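Side-chain contacts in glycerate dehydrogenase/glyoxylate reductase (Thermus thermophilus, PDB 2CUK), which probably reduces glyoxylate and hydroxypyruvate with a nicotinamide cofactor, as a member of the D-isomer specific 2-hydroxyacid dehydrogenase family: residues 171-176 with 182-187; 189-194 with 213-218. All coordinates share one frame; numbering follows the deposited sequence.

Contact 1: 171-176 with 182-187; sequences VYHART and YPFLSL
With CG lodged between its own backbone N and carbonyl carbon (chi1 77°), the Tyr172 ring turns a face to Phe184, while Phe184, its CG trans to the backbone N (chi1 179°), swings its ring edge in to meet it. The result is an offset edge-to-face pair with planes at 71°, in which Phe184 CD1 lies 3.3 Å from Tyr172 CE1. The far end of the Phe184 ring continues to Ala174, whose O lies in the plane of the ring at its edge, 3.3 Å from CZ. Beside these rings the backbones form a single beta bridge: Tyr172 N donates to Pro183 O (3.1 Å) and Leu185 N to Tyr172 O (2.8 Å). His173 adds a side-chain bond, ND1 giving its proton to a lone pair of Leu185 O at 2.8 Å, with the acceptor close to the imidazole plane. Leu187 CB sits over a face of the same imidazole, 4.0 Å from its centroid, as a CH-pi contact. A leucine in place of His173 would probably leave Leu185 O without this donor and Leu187 without its flat aromatic surface. The Tyr172 hydroxyl bonds Lys178 N in the loop between the segments. Leu185 CD1 packs on Val171 CB, 3.8 Å away. The returning loop belongs to the beta-alpha-beta connection from strand 169-173 through helix 187-193 in the Rossmann-type NAD-binding domain; it borders strand 169-173, outermost in the six-stranded parallel sheet and paired with strand 146-150, while Tyr182 reaches helix 154-165 and Val171 touches helix 187-193.

Contact 2: 189-194 with 213-218; sequences ELLKEA and RERLFA
Arg215 and Leu191 make the side-chain contact between these segments, and Ala218 adds a backbone one. Two residues earlier, at the start of helix 213-216, Arg213 faces another way and forms a salt bridge with Glu241 of helix 236-243. Arg215 keeps its chain extended from CG to NE, and the methylenes, not the guanidinium, do the touching: Leu191 CD1 lies 3.8 Å from Arg215 CD, at the same distance from CB and slightly farther from CG. A single methyl is therefore laid alongside three carbons of the arginine, the two side chains meeting at a slant. The polar end passes beyond the leucine, where NH1 donates to Leu210 O, a bond that probably limits the swing of the chain. Both segments belong to the Rossmann-type NAD-binding domain: helix 187-193 leads into strand 196-199, and the short helix 213-216 precedes the neighbouring parallel strand 224-227. Leu216 and Phe217, next in sequence, turn to helix 236-243, packing on Leu239 and Ala242 respectively. At Ala218 the chain approaches Leu191 again through its backbone, the two carbonyl O atoms of Ala218 and Leu191 standing 3.7 Å apart. A water donates to Ala218 O at 2.8 Å and, weakly, to Lys192 O at 3.4 Å, bridging the two backbones.

Overall arrangement
Contact 1 closes before contact 2 opens along the chain, and their centres lie about 13 Å apart within the NAD-binding domain, on the same side of the chain's centre. Helix 187-193 links them: its first residue, Leu187, closes 182-187, and residues 189-193 make up most of 189-194. Leu190 of this helix reaches back to strand 169-173, its CD1 lying 3.8 Å from Val171 CG2, and Leu187 CD2 approaches Arg215 NE at 3.4 Å. Packing therefore runs from the outermost strand of the six-stranded parallel sheet, through this helix, to helix 213-216, tying together consecutive crossover connections of a Rossmann-type fold.

Contact 1: 171-176 with 182-187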
loop_
_atom_site.group_PDB
_atom_site.type_symbol
_atom_site.label_atom_id
_atom_site.label_comp_id
_atom_site.label_asym_id
_atom_site.label_seq_id
_atom_site.Cartn_x
_atom_site.Cartn_y
_atom_site.Cartn_z
ATOM N N VAL A 171 18.816 7.690 -1.456
ATOM C CA VAL A 171 20.198 7.689 -0.987
ATOM C C VAL A 171 20.381 6.343 -0.305
ATOM O O VAL A 171 19.394 5.664 -0.001
ATOM C CB VAL A 171 20.476 8.831 0.028
ATOM C CG1 VAL A 171 20.185 10.176 -0.610
ATOM C CG2 VAL A 171 19.637 8.635 1.280
ATOM N N TYR A 172 21.620 5.937 -0.065
ATOM C CA TYR A 172 21.824 4.647 0.576
ATOM C C TYR A 172 23.159 4.476 1.272
ATOM O O TYR A 172 24.116 5.210 1.024
ATOM C CB TYR A 172 21.654 3.521 -0.453
ATOM C CG TYR A 172 22.836 3.333 -1.387
ATOM C CD1 TYR A 172 23.773 2.318 -1.165
ATOM C CD2 TYR A 172 23.020 4.168 -2.484
ATOM C CE1 TYR A 172 24.865 2.141 -2.021
ATOM C CE2 TYR A 172 24.107 4.005 -3.343
ATOM C CZ TYR A 172 25.025 2.991 -3.108
ATOM O OH TYR A 172 26.095 2.829 -3.965
ATOM N N HIS A 173 23.198 3.497 2.164
ATOM C CA HIS A 173 24.410 3.149 2.880
ATOM C C HIS A 173 24.527 1.642 2.752
ATOM O O HIS A 173 23.521 0.937 2.761
ATOM C CB HIS A 173 24.328 3.525 4.358
ATOM C CG HIS A 173 25.487 3.023 5.161
ATOM N ND1 HIS A 173 26.775 3.474 4.966
ATOM C CD2 HIS A 173 25.566 2.060 6.110
ATOM C CE1 HIS A 173 27.598 2.808 5.759
ATOM N NE2 HIS A 173 26.889 1.944 6.464
ATOM N N ALA A 174 25.752 1.152 2.620
ATOM C CA ALA A 174 25.994 -0.280 2.500
ATOM C C ALA A 174 27.453 -0.525 2.853
ATOM O O ALA A 174 28.250 0.416 2.892
ATOM C CB ALA A 174 25.701 -0.749 1.081
ATOM N N ARG A 175 27.803 -1.779 3.116
ATOM C CA ARG A 175 29.183 -2.092 3.476
ATOM C C ARG A 175 30.147 -1.728 2.335
ATOM O O ARG A 175 31.341 -1.515 2.520
ATOM C CB ARG A 175 29.271 -3.592 3.763
ATOM C CG ARG A 175 28.276 -4.087 4.823
ATOM C CD ARG A 175 28.212 -3.182 6.063
ATOM N NE ARG A 175 26.841 -2.687 6.244
ATOM C CZ ARG A 175 26.590 -1.865 7.271
ATOM N NH1 ARG A 175 27.552 -1.517 8.106
ATOM N NH2 ARG A 175 25.353 -1.383 7.435
ATOM N N THR A 176 29.574 -1.711 1.122
ATOM C CA THR A 176 30.322 -1.376 -0.080
ATOM C C THR A 176 29.457 -0.594 -1.066
ATOM O O THR A 176 28.321 -0.949 -1.354
ATOM C CB THR A 176 30.800 -2.678 -0.724
ATOM O OG1 THR A 176 31.627 -3.382 0.204
ATOM C CG2 THR A 176 31.618 -2.371 -1.982
ATOM N N TYR A 182 22.620 6.897 -7.241
ATOM C CA TYR A 182 22.154 7.416 -5.957
ATOM C C TYR A 182 23.338 7.762 -5.066
ATOM O O TYR A 182 24.371 7.095 -5.105
ATOM C CB TYR A 182 21.306 6.381 -5.207
ATOM C CG TYR A 182 20.313 5.607 -6.042
ATOM C CD1 TYR A 182 19.281 6.251 -6.727
ATOM C CD2 TYR A 182 20.388 4.220 -6.121
ATOM C CE1 TYR A 182 18.347 5.524 -7.467
ATOM C CE2 TYR A 182 19.468 3.488 -6.856
ATOM C CZ TYR A 182 18.451 4.141 -7.523
ATOM O OH TYR A 182 17.539 3.395 -8.234
ATOM N N PRO A 183 23.203 8.818 -4.253
ATOM C CA PRO A 183 24.283 9.225 -3.350
ATOM C C PRO A 183 24.571 8.155 -2.297
ATOM O O PRO A 183 23.651 7.640 -1.659
ATOM C CB PRO A 183 23.737 10.506 -2.724
ATOM C CG PRO A 183 22.914 11.088 -3.829
ATOM C CD PRO A 183 22.176 9.871 -4.350
ATOM N N PHE A 184 25.846 7.812 -2.133
ATOM C CA PHE A 184 26.266 6.819 -1.145
ATOM C C PHE A 184 26.656 7.599 0.114
ATOM O O PHE A 184 27.538 8.456 0.069
ATOM C CB PHE A 184 27.474 6.030 -1.661
ATOM C CG PHE A 184 27.984 4.997 -0.695
ATOM C CD1 PHE A 184 27.335 3.779 -0.552
ATOM C CD2 PHE A 184 29.110 5.250 0.081
ATOM C CE1 PHE A 184 27.796 2.822 0.351
ATOM C CE2 PHE A 184 29.580 4.303 0.986
ATOM C CZ PHE A 184 28.920 3.083 1.122
ATOM N N LEU A 185 26.006 7.298 1.234
ATOM C CA LEU A 185 26.279 8.010 2.480
ATOM C C LEU A 185 26.705 7.088 3.615
ATOM O O LEU A 185 26.522 5.873 3.554
ATOM C CB LEU A 185 25.023 8.780 2.922
ATOM C CG LEU A 185 24.314 9.658 1.887
ATOM C CD1 LEU A 185 22.999 10.194 2.459
ATOM C CD2 LEU A 185 25.226 10.801 1.474
ATOM N N SER A 186 27.286 7.680 4.655
ATOM C CA SER A 186 27.675 6.917 5.833
ATOM C C SER A 186 26.343 6.690 6.545
ATOM O O SER A 186 25.370 7.393 6.267
ATOM C CB SER A 186 28.599 7.744 6.730
ATOM O OG SER A 186 27.909 8.870 7.253
ATOM N N LEU A 187 26.286 5.726 7.456
ATOM C CA LEU A 187 25.040 5.470 8.171
ATOM C C LEU A 187 24.609 6.724 8.923
ATOM O O LEU A 187 23.430 7.078 8.943
ATOM C CB LEU A 187 25.207 4.308 9.153
ATOM C CG LEU A 187 23.973 3.975 10.001
ATOM C CD1 LEU A 187 22.775 3.704 9.103
ATOM C CD2 LEU A 187 24.270 2.774 10.872
HETATM O O HOH W 1 26.101 4.882 -5.446
#

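Contact 2: 189-194 with 213-218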
loop_
_atom_site.group_PDB
_atom_site.type_symbol
_atom_site.label_atom_id
_atom_site.label_comp_id
_atom_site.label_asym_id
_atom_site.label_seq_id
_atom_site.Cartn_x
_atom_site.Cartn_y
_atom_site.Cartn_z
ATOM N N GLU A 189 25.193 10.033 8.271
ATOM C CA GLU A 189 24.559 11.046 7.425
ATOM C C GLU A 189 23.195 10.590 6.875
ATOM O O GLU A 189 22.272 11.374 6.709
ATOM C CB GLU A 189 25.502 11.423 6.276
ATOM C CG GLU A 189 24.847 12.390 5.283
ATOM C CD GLU A 189 25.900 13.103 4.460
ATOM O OE1 GLU A 189 26.831 12.450 4.005
ATOM O OE2 GLU A 189 25.725 14.295 4.197
ATOM N N LEU A 190 23.087 9.286 6.555
ATOM C CA LEU A 190 21.790 8.840 6.052
ATOM C C LEU A 190 20.673 9.049 7.081
ATOM O O LEU A 190 19.592 9.534 6.774
ATOM C CB LEU A 190 21.901 7.356 5.698
ATOM C CG LEU A 190 20.538 6.720 5.414
ATOM C CD1 LEU A 190 20.456 6.122 4.008
ATOM C CD2 LEU A 190 20.200 5.586 6.382
ATOM N N LEU A 191 20.948 8.635 8.336
ATOM C CA LEU A 191 19.940 8.793 9.380
ATOM C C LEU A 191 19.577 10.260 9.569
ATOM O O LEU A 191 18.464 10.615 9.936
ATOM C CB LEU A 191 20.508 8.236 10.692
ATOM C CG LEU A 191 20.845 6.746 10.620
ATOM C CD1 LEU A 191 21.403 6.220 11.944
ATOM C CD2 LEU A 191 19.627 5.883 10.298
ATOM N N LYS A 192 20.539 11.137 9.320
ATOM C CA LYS A 192 20.346 12.566 9.497
ATOM C C LYS A 192 19.519 13.228 8.400
ATOM O O LYS A 192 18.697 14.099 8.680
ATOM C CB LYS A 192 21.714 13.249 9.586
ATOM C CG LYS A 192 21.679 14.766 9.619
ATOM C CD LYS A 192 23.096 15.331 9.625
ATOM C CE LYS A 192 23.094 16.847 9.625
ATOM N NZ LYS A 192 22.396 17.395 10.820
ATOM N N GLU A 193 19.727 12.805 7.158
ATOM C CA GLU A 193 19.033 13.405 6.020
ATOM C C GLU A 193 17.773 12.693 5.514
ATOM O O GLU A 193 16.955 13.298 4.823
ATOM C CB GLU A 193 20.023 13.555 4.857
ATOM C CG GLU A 193 19.406 14.089 3.567
ATOM C CD GLU A 193 20.390 14.117 2.408
ATOM O OE1 GLU A 193 21.341 14.927 2.448
ATOM O OE2 GLU A 193 20.215 13.323 1.459
ATOM N N ALA A 194 17.611 11.422 5.862
ATOM C CA ALA A 194 16.468 10.643 5.388
ATOM C C ALA A 194 15.119 10.929 6.046
ATOM O O ALA A 194 15.023 11.095 7.260
ATOM C CB ALA A 194 16.785 9.163 5.507
ATOM N N ARG A 213 18.700 2.636 20.370
ATOM C CA ARG A 213 18.121 3.860 20.902
ATOM C C ARG A 213 18.783 5.125 20.359
ATOM O O ARG A 213 18.092 6.081 20.001
ATOM C CB ARG A 213 18.188 3.842 22.438
ATOM C CG ARG A 213 17.589 5.073 23.104
ATOM C CD ARG A 213 17.501 4.920 24.628
ATOM N NE ARG A 213 16.514 3.915 25.027
ATOM C CZ ARG A 213 16.784 2.631 25.242
ATOM N NH1 ARG A 213 18.023 2.174 25.109
ATOM N NH2 ARG A 213 15.807 1.797 25.575
ATOM N N GLU A 214 20.112 5.136 20.286
ATOM C CA GLU A 214 20.829 6.310 19.789
ATOM C C GLU A 214 20.574 6.598 18.315
ATOM O O GLU A 214 20.407 7.752 17.925
ATOM C CB GLU A 214 22.337 6.169 20.022
ATOM C CG GLU A 214 22.780 4.757 20.319
ATOM C CD GLU A 214 22.350 4.289 21.701
ATOM O OE1 GLU A 214 22.325 3.061 21.928
ATOM O OE2 GLU A 214 22.047 5.150 22.559
ATOM N N ARG A 215 20.542 5.555 17.494
ATOM C CA ARG A 215 20.311 5.756 16.073
ATOM C C ARG A 215 18.862 6.123 15.755
ATOM O O ARG A 215 18.609 6.917 14.849
ATOM C CB ARG A 215 20.741 4.515 15.285
ATOM C CG ARG A 215 22.242 4.268 15.352
ATOM C CD ARG A 215 22.747 3.476 14.167
ATOM N NE ARG A 215 24.205 3.368 14.184
ATOM C CZ ARG A 215 24.888 2.460 14.874
ATOM N NH1 ARG A 215 24.255 1.558 15.611
ATOM N NH2 ARG A 215 26.212 2.467 14.836
ATOM N N LEU A 216 17.915 5.563 16.508
ATOM C CA LEU A 216 16.503 5.859 16.291
ATOM C C LEU A 216 16.219 7.328 16.578
ATOM O O LEU A 216 15.506 7.991 15.823
ATOM C CB LEU A 216 15.622 4.969 17.177
ATOM C CG LEU A 216 15.527 3.493 16.763
ATOM C CD1 LEU A 216 14.855 2.690 17.860
ATOM C CD2 LEU A 216 14.748 3.374 15.453
ATOM N N PHE A 217 16.780 7.840 17.669
ATOM C CA PHE A 217 16.582 9.239 18.021
ATOM C C PHE A 217 17.498 10.158 17.220
ATOM O O PHE A 217 17.400 11.378 17.315
ATOM C CB PHE A 217 16.777 9.434 19.525
ATOM C CG PHE A 217 15.594 8.995 20.341
ATOM C CD1 PHE A 217 14.447 9.779 20.397
ATOM C CD2 PHE A 217 15.615 7.787 21.030
ATOM C CE1 PHE A 217 13.329 9.369 21.130
ATOM C CE2 PHE A 217 14.503 7.362 21.768
ATOM C CZ PHE A 217 13.357 8.157 21.819
ATOM N N ALA A 218 18.383 9.569 16.418
ATOM C CA ALA A 218 19.276 10.353 15.571
ATOM C C ALA A 218 18.522 10.627 14.273
ATOM O O ALA A 218 18.851 11.547 13.529
ATOM C CB ALA A 218 20.564 9.587 15.282
HETATM O O HOH W 2 17.872 13.643 11.921
#